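Local coordinates for protein AlkD2 (PDB 6M9M) that is of unknown function but belongs to the HEAT-like repeat family of DNA glycosylases and binds inosine-5'-monophosphate, at residues K32-G36 and E37-K41; L108-I111 and D112-K116; T122-A125 and A126-L130. All blocks are in the same frame, centred on the assembly; numbering follows the deposited sequence. Where two conformers were deposited one is given.

How the interactions relate
Following the chain from the N terminus, interaction 1 comes first: residues 32-41 leave helix 21-32, turn, and start helix 36-47 on the surface of this all-helical HEAT-like repeat protein. Interaction 2 (108-116) is helix 108-115 itself, partly buried, and interaction 3 (122-130) lies on the next helix, 120-129, near the centre of the chain. All three are local, each spanning neighbouring helical turns or a helix start, and they run in series without nesting or crossing. Interaction 1 stands apart, its centre about 27 Å from that of interaction 2. Interactions 2 and 3 touch, with Leu115 CD2 3.4 Å from Thr127 CG2, and so join two consecutive helices.

Interaction 1 of 3, residues K32-G36 and E37-K41; sequences KSNDG and EYIKK
An N-cap opens helix 36-47: Asp35 sits just ahead of the helix and its side chain accepts the backbone N-H of Glu37, with OD2 2.9 Å from Glu37 N. Asp35 CG lies opposite its own backbone N (chi1 175°), which swings the carboxylate across the start of the helix. The N-H does not meet OD2 in the carboxylate plane but from above it, and the bond is bent, 139° at the hydrogen. The same oxygen also lies against Glu37 CB. One water donates to Asp35 OD1 and to Glu37 OE1, 2.8 Å from each, and so bridges the two carboxylates. Asp35 OD2 and Glu37 OE1, 4.7 Å apart, bring two like charges near each other. Helical bonding then takes over, from Ile39 N to Asp35 O and from Lys40 N to Gly36 O.

Asn34 packs on Ile39. Its CB is 3.6 Å from Ile39 CG1, the two side chains meeting nearly perpendicular, and it also touches Tyr38 CD2, while its ND2 is tied back to Asp30 O of helix 21-32. Ile39 also reaches Leu61 and Leu65 of helix 52-65, linking this surface turn to the packed helices of the HEAT-like fold.

Lys40 runs extended past Gly36 O, with CG 3.2 Å from that oxygen. Its ammonium makes salt bridges to Asp68 and to Glu37, where NZ meets OE2 on the syn side of the carboxylate at 3.0 Å.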
loop_
_atom_site.group_PDB
_atom_site.type_symbol
_atom_site.label_atom_id
_atom_site.label_comp_id
_atom_site.label_asym_id
_atom_site.label_seq_id
_atom_site.Cartn_x
_atom_site.Cartn_y
_atom_site.Cartn_z
ATOM N N LYS A 32 4.288 -14.944 14.243
ATOM C CA LYS A 32 4.893 -16.254 14.046
ATOM C C LYS A 32 4.731 -17.164 15.250
ATOM O O LYS A 32 4.797 -18.390 15.093
ATOM C CB LYS A 32 6.379 -16.099 13.710
ATOM C CG LYS A 32 6.617 -15.503 12.336
ATOM C CD LYS A 32 8.091 -15.219 12.085
ATOM C CE LYS A 32 8.828 -16.463 11.621
ATOM N NZ LYS A 32 10.249 -16.157 11.296
ATOM N N SER A 33 4.517 -16.610 16.438
ATOM C CA SER A 33 4.591 -17.389 17.666
ATOM C C SER A 33 3.231 -17.697 18.275
ATOM O O SER A 33 3.172 -18.250 19.378
ATOM C CB SER A 33 5.463 -16.664 18.692
ATOM O OG SER A 33 4.847 -15.448 19.095
ATOM N N ASN A 34 2.142 -17.369 17.595
ATOM C CA ASN A 34 0.821 -17.615 18.141
ATOM C C ASN A 34 -0.126 -18.040 17.030
ATOM O O ASN A 34 0.076 -17.721 15.856
ATOM C CB ASN A 34 0.254 -16.349 18.800
ATOM C CG ASN A 34 1.108 -15.856 19.942
ATOM O OD1 ASN A 34 0.979 -16.328 21.067
ATOM N ND2 ASN A 34 1.997 -14.910 19.659
ATOM N N ASP A 35 -1.186 -18.749 17.425
ATOM C CA ASP A 35 -2.225 -19.131 16.475
ATOM C C ASP A 35 -2.921 -17.917 15.875
ATOM O O ASP A 35 -3.184 -16.930 16.564
ATOM C CB ASP A 35 -3.264 -20.022 17.161
ATOM C CG ASP A 35 -4.423 -20.336 16.252
ATOM O OD1 ASP A 35 -4.237 -21.167 15.336
ATOM O OD2 ASP A 35 -5.503 -19.740 16.420
ATOM N N GLY A 36 -3.258 -18.029 14.585
ATOM C CA GLY A 36 -3.836 -16.919 13.855
ATOM C C GLY A 36 -5.166 -16.427 14.392
ATOM O O GLY A 36 -5.465 -15.235 14.301
ATOM N N GLU A 37 -6.005 -17.323 14.925
ATOM C CA GLU A 37 -7.298 -16.853 15.411
ATOM C C GLU A 37 -7.134 -15.976 16.652
ATOM O O GLU A 37 -7.864 -14.997 16.813
ATOM C CB GLU A 37 -8.257 -18.023 15.660
ATOM C CG GLU A 37 -8.270 -19.112 14.567
ATOM C CD GLU A 37 -8.323 -18.584 13.143
ATOM O OE1 GLU A 37 -7.642 -19.175 12.271
ATOM O OE2 GLU A 37 -9.040 -17.599 12.878
ATOM N N TYR A 38 -6.148 -16.275 17.501
ATOM C CA TYR A 38 -5.809 -15.397 18.618
ATOM C C TYR A 38 -5.226 -14.070 18.124
ATOM O O TYR A 38 -5.615 -12.992 18.591
ATOM C CB TYR A 38 -4.812 -16.107 19.535
ATOM C CG TYR A 38 -4.219 -15.222 20.614
ATOM C CD1 TYR A 38 -4.844 -15.080 21.844
ATOM C CD2 TYR A 38 -3.043 -14.516 20.393
ATOM C CE1 TYR A 38 -4.296 -14.275 22.832
ATOM C CE2 TYR A 38 -2.501 -13.695 21.367
ATOM C CZ TYR A 38 -3.132 -13.578 22.581
ATOM O OH TYR A 38 -2.581 -12.771 23.556
ATOM N N ILE A 39 -4.285 -14.123 17.178
ATOM C CA ILE A 39 -3.644 -12.902 16.695
ATOM C C ILE A 39 -4.635 -11.985 15.988
ATOM O O ILE A 39 -4.463 -10.762 16.016
ATOM C CB ILE A 39 -2.412 -13.254 15.831
ATOM C CG1 ILE A 39 -1.350 -13.931 16.705
ATOM C CG2 ILE A 39 -1.827 -12.018 15.165
ATOM C CD1 ILE A 39 -0.742 -13.015 17.751
ATOM N N LYS A 40 -5.674 -12.536 15.343
ATOM C CA LYS A 40 -6.713 -11.681 14.770
ATOM C C LYS A 40 -7.379 -10.833 15.847
ATOM O O LYS A 40 -7.601 -9.632 15.656
ATOM C CB LYS A 40 -7.751 -12.514 14.020
ATOM C CG LYS A 40 -7.219 -13.085 12.704
ATOM C CD LYS A 40 -8.123 -14.157 12.142
ATOM C CE LYS A 40 -7.388 -14.966 11.093
ATOM N NZ LYS A 40 -8.216 -16.048 10.490
ATOM N N LYS A 41 -7.716 -11.450 16.985
ATOM C CA LYS A 41 -8.337 -10.711 18.079
ATOM C C LYS A 41 -7.390 -9.638 18.603
ATOM O O LYS A 41 -7.801 -8.497 18.855
ATOM C CB LYS A 41 -8.714 -11.683 19.201
ATOM C CG LYS A 41 -9.687 -12.769 18.776
ATOM C CD LYS A 41 -9.953 -13.775 19.900
ATOM C CE LYS A 41 -10.810 -14.918 19.404
ATOM N NZ LYS A 41 -11.152 -15.864 20.492
HETATM O O HOH W 1 -5.096 -20.344 12.754
#

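Interaction 2 of 3, residues L108-I111 and D112-K116; sequences LPII and DEWLK
Side chains one helical turn apart meet along helix 108-115, which is partly buried between helices 69-79, 85-102 and 120-129. Ile110 and Trp114 form one such pair: the CG2 methyl of Ile110 lies 3.8 Å from Trp114 CD1 and equally near NE1, touching the pyrrole part of the indole as one side chain passes aslant the other. In Trp114, chi1 of -77° sets CG beside the backbone N, and together with chi2 of 48° this brings CD1 to 3.2 Å from Ile110 O. That carbonyl also takes the N-H of Trp114.

Further round the helix, Ile111 and Leu115 run alongside each other in the same direction, with Ile111 CG2 3.9 Å from Leu115 CD1. In this HEAT-like repeat fold the apolar faces of neighbouring helices meet: Trp114 meets the ring of Phe95 and lies on Ala126, while Ile111 reaches Phe95 and Cys99 of helix 85-102.

The polar side chains of the helix look to other partners. Glu113, extended beyond CG, follows Ile110, so that OE1 passes 4.0 Å from Ile110 CD1 on its way to a salt bridge with Arg76. Asp112 folds back past Leu108 O, its OD2 3.3 Å from that oxygen without a bond, and OD1 makes a salt bridge to Arg149.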
loop_
_atom_site.group_PDB
_atom_site.type_symbol
_atom_site.label_atom_id
_atom_site.label_comp_id
_atom_site.label_asym_id
_atom_site.label_seq_id
_atom_site.Cartn_x
_atom_site.Cartn_y
_atom_site.Cartn_z
ATOM N N LEU A 108 -4.162 -10.174 -8.776
ATOM C CA LEU A 108 -4.596 -9.128 -9.696
ATOM C C LEU A 108 -6.040 -8.678 -9.468
ATOM O O LEU A 108 -6.296 -7.461 -9.512
ATOM C CB LEU A 108 -4.407 -9.559 -11.154
ATOM C CG LEU A 108 -2.955 -9.709 -11.609
ATOM C CD1 LEU A 108 -2.962 -10.296 -13.020
ATOM C CD2 LEU A 108 -2.218 -8.387 -11.596
ATOM N N PRO A 109 -7.018 -9.562 -9.237
ATOM C CA PRO A 109 -8.387 -9.048 -9.034
ATOM C C PRO A 109 -8.508 -8.145 -7.822
ATOM O O PRO A 109 -9.298 -7.189 -7.833
ATOM C CB PRO A 109 -9.227 -10.324 -8.886
ATOM C CG PRO A 109 -8.434 -11.383 -9.620
ATOM C CD PRO A 109 -7.000 -11.039 -9.323
ATOM N N ILE A 110 -7.740 -8.422 -6.766
ATOM C CA ILE A 110 -7.772 -7.588 -5.572
ATOM C C ILE A 110 -7.064 -6.263 -5.822
ATOM O O ILE A 110 -7.534 -5.206 -5.393
ATOM C CB ILE A 110 -7.160 -8.357 -4.388
ATOM C CG1 ILE A 110 -7.900 -9.661 -4.122
ATOM C CG2 ILE A 110 -7.120 -7.485 -3.160
ATOM C CD1 ILE A 110 -9.328 -9.516 -3.856
ATOM N N ILE A 111 -5.909 -6.303 -6.487
ATOM C CA ILE A 111 -5.240 -5.078 -6.901
ATOM C C ILE A 111 -6.222 -4.194 -7.667
ATOM O O ILE A 111 -6.377 -2.997 -7.379
ATOM C CB ILE A 111 -3.984 -5.420 -7.719
ATOM C CG1 ILE A 111 -2.945 -6.127 -6.835
ATOM C CG2 ILE A 111 -3.384 -4.168 -8.335
ATOM C CD1 ILE A 111 -1.827 -6.777 -7.603
ATOM N N ASP A 112 -6.928 -4.777 -8.636
ATOM C CA ASP A 112 -7.849 -3.983 -9.444
ATOM C C ASP A 112 -8.988 -3.432 -8.594
ATOM O O ASP A 112 -9.425 -2.294 -8.787
ATOM C CB ASP A 112 -8.350 -4.832 -10.618
ATOM C CG ASP A 112 -7.246 -5.107 -11.636
ATOM O OD1 ASP A 112 -6.288 -4.311 -11.672
ATOM O OD2 ASP A 112 -7.312 -6.106 -12.384
ATOM N N GLU A 113 -9.481 -4.220 -7.646
ATOM C CA GLU A 113 -10.531 -3.750 -6.746
ATOM C C GLU A 113 -10.062 -2.561 -5.914
ATOM O O GLU A 113 -10.769 -1.556 -5.797
ATOM C CB GLU A 113 -10.941 -4.927 -5.868
ATOM C CG GLU A 113 -11.977 -4.688 -4.833
ATOM C CD GLU A 113 -12.343 -6.008 -4.152
ATOM O OE1 GLU A 113 -11.719 -6.348 -3.129
ATOM O OE2 GLU A 113 -13.217 -6.732 -4.669
ATOM N N TRP A 114 -8.858 -2.636 -5.347
ATOM C CA TRP A 114 -8.373 -1.523 -4.536
ATOM C C TRP A 114 -8.137 -0.279 -5.389
ATOM O O TRP A 114 -8.436 0.837 -4.954
ATOM C CB TRP A 114 -7.107 -1.922 -3.781
ATOM C CG TRP A 114 -7.338 -2.789 -2.569
ATOM C CD1 TRP A 114 -8.114 -3.910 -2.473
ATOM C CD2 TRP A 114 -6.783 -2.575 -1.266
ATOM N NE1 TRP A 114 -8.063 -4.411 -1.195
ATOM C CE2 TRP A 114 -7.253 -3.613 -0.433
ATOM C CE3 TRP A 114 -5.935 -1.606 -0.727
ATOM C CZ2 TRP A 114 -6.899 -3.707 0.913
ATOM C CZ3 TRP A 114 -5.569 -1.706 0.603
ATOM C CH2 TRP A 114 -6.065 -2.742 1.416
ATOM N N LEU A 115 -7.605 -0.443 -6.611
ATOM C CA LEU A 115 -7.363 0.709 -7.471
ATOM C C LEU A 115 -8.654 1.412 -7.888
ATOM O O LEU A 115 -8.609 2.600 -8.232
ATOM C CB LEU A 115 -6.599 0.281 -8.729
ATOM C CG LEU A 115 -5.170 -0.201 -8.558
ATOM C CD1 LEU A 115 -4.677 -0.828 -9.858
ATOM C CD2 LEU A 115 -4.265 0.937 -8.137
ATOM N N LYS A 116 -9.791 0.716 -7.848
ATOM C CA LYS A 116 -11.084 1.274 -8.226
ATOM C C LYS A 116 -11.949 1.635 -7.022
ATOM O O LYS A 116 -13.096 2.051 -7.195
ATOM C CB LYS A 116 -11.820 0.301 -9.152
ATOM C CG LYS A 116 -11.138 0.142 -10.507
ATOM C CD LYS A 116 -11.824 -0.876 -11.395
ATOM C CE LYS A 116 -10.981 -1.163 -12.632
ATOM N NZ LYS A 116 -10.606 0.083 -13.357
#

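Interaction 3 of 3, residues T122-A125 and A126-L130; sequences TRRA and ATEGL
The carbonyl oxygen of Arg124 receives the N-H of Glu128, 2.8 Å from O to N, and has Thr127 OG1 close by as well. All three residues belong to helix 120-129 of the HEAT-like repeat fold, a buried helix packed against helices 85-102, 108-115 and 159-175. The N-H bond is nearly straight, 165° at the hydrogen, though the nitrogen is tilted somewhat from the carbonyl plane. In the conformer described, Thr127 OG1 lies 3.1 Å from Arg124 O and is also hydrogen-bonded to Ser164 OG. A chi1 of 62° places OG1 between the backbone N and the carbonyl carbon, turned back toward the preceding turn, while Thr127 CG2 lies 3.4 Å from Arg123 O.

On the apolar side, Ala126 lies against Trp114 and Phe95. Gly129 N bonds to Ala125 O at 2.8 Å, from above the carbonyl plane.

Arg124 and Glu128 run alongside each other, one turn apart. Both chains bend at chi2, and this lays the guanidinium and carboxylate almost parallel, 10° between planes, in a stack. No N-H points at the acid: Arg124 NH2 and Glu128 OE2 are 4.0 Å apart, too far for a salt bridge, though the opposite charges probably attract. Each has a better partner, Arg124 NH2 in Glu89 and Glu128 OE1 in Arg131 and Ser164. The Arg124 side chain comes about 6 Å from the bound inosine monophosphate, so it lies near the nucleotide pocket, which is lined by His18, Gly19, Trp85 and Arg86. Glu128 CG sits over the centre of the guanidinium, 3.6 Å from Arg124 CZ.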
loop_
_atom_site.group_PDB
_atom_site.type_symbol
_atom_site.label_atom_id
_atom_site.label_comp_id
_atom_site.label_asym_id
_atom_site.label_seq_id
_atom_site.Cartn_x
_atom_site.Cartn_y
_atom_site.Cartn_z
ATOM N N THR A 122 -7.494 3.904 -0.085
ATOM C CA THR A 122 -7.414 2.541 -0.605
ATOM C C THR A 122 -6.680 2.527 -1.939
ATOM O O THR A 122 -5.797 1.696 -2.167
ATOM C CB THR A 122 -8.831 1.981 -0.771
ATOM O OG1 THR A 122 -9.550 2.083 0.472
ATOM C CG2 THR A 122 -8.808 0.526 -1.239
ATOM N N ARG A 123 -7.023 3.461 -2.828
ATOM C CA ARG A 123 -6.370 3.523 -4.131
ATOM C C ARG A 123 -4.883 3.812 -3.977
ATOM O O ARG A 123 -4.050 3.171 -4.630
ATOM C CB ARG A 123 -7.035 4.607 -4.987
ATOM C CG ARG A 123 -8.524 4.378 -5.220
ATOM C CD ARG A 123 -9.101 5.202 -6.348
ATOM N NE ARG A 123 -9.008 6.646 -6.184
ATOM C CZ ARG A 123 -9.840 7.384 -5.461
ATOM N NH1 ARG A 123 -10.812 6.808 -4.754
ATOM N NH2 ARG A 123 -9.682 8.689 -5.430
ATOM N N ARG A 124 -4.532 4.752 -3.089
ATOM C CA ARG A 124 -3.127 5.103 -2.897
ATOM C C ARG A 124 -2.359 3.961 -2.245
ATOM O O ARG A 124 -1.190 3.743 -2.563
ATOM C CB ARG A 124 -3.011 6.388 -2.067
ATOM C CG ARG A 124 -1.618 7.027 -2.041
ATOM C CD ARG A 124 -0.771 6.518 -0.881
ATOM N NE ARG A 124 0.452 7.303 -0.758
ATOM C CZ ARG A 124 1.409 7.076 0.138
ATOM N NH1 ARG A 124 1.288 6.069 0.984
ATOM N NH2 ARG A 124 2.487 7.846 0.172
ATOM N N ALA A 125 -2.993 3.208 -1.335
ATOM C CA ALA A 125 -2.274 2.105 -0.703
ATOM C C ALA A 125 -1.819 1.087 -1.736
ATOM O O ALA A 125 -0.703 0.547 -1.650
ATOM C CB ALA A 125 -3.131 1.439 0.363
ATOM N N ALA A 126 -2.663 0.817 -2.734
ATOM C CA ALA A 126 -2.271 -0.122 -3.782
ATOM C C ALA A 126 -1.210 0.466 -4.703
ATOM O O ALA A 126 -0.222 -0.207 -5.031
ATOM C CB ALA A 126 -3.496 -0.551 -4.582
ATOM N N THR A 127 -1.395 1.712 -5.147
ATOM C CA THR A 127 -0.415 2.291 -6.059
ATOM C C THR A 127 0.943 2.414 -5.391
ATOM O O THR A 127 1.969 2.092 -5.996
ATOM C CB THR A 127 -0.873 3.651 -6.614
ATOM O OG1 THR A 127 -1.039 4.607 -5.559
ATOM C CG2 THR A 127 -2.172 3.507 -7.415
ATOM N N GLU A 128 0.973 2.903 -4.153
ATOM C CA GLU A 128 2.227 3.128 -3.446
ATOM C C GLU A 128 2.830 1.839 -2.923
ATOM O O GLU A 128 4.050 1.647 -2.981
ATOM C CB GLU A 128 1.997 4.091 -2.283
ATOM C CG GLU A 128 3.263 4.537 -1.567
ATOM C CD GLU A 128 4.110 5.537 -2.343
ATOM O OE1 GLU A 128 3.630 6.100 -3.364
ATOM O OE2 GLU A 128 5.248 5.771 -1.902
ATOM N N GLY A 129 1.999 0.948 -2.397
ATOM C CA GLY A 129 2.519 -0.235 -1.733
ATOM C C GLY A 129 3.268 -1.176 -2.650
ATOM O O GLY A 129 4.191 -1.857 -2.214
ATOM N N LEU A 130 2.906 -1.213 -3.929
ATOM C CA LEU A 130 3.572 -2.082 -4.887
ATOM C C LEU A 130 4.818 -1.449 -5.514
ATOM O O LEU A 130 5.528 -2.127 -6.266
ATOM C CB LEU A 130 2.594 -2.549 -5.968
ATOM C CG LEU A 130 1.794 -3.809 -5.618
ATOM C CD1 LEU A 130 0.884 -3.583 -4.422
ATOM C CD2 LEU A 130 1.018 -4.274 -6.846
#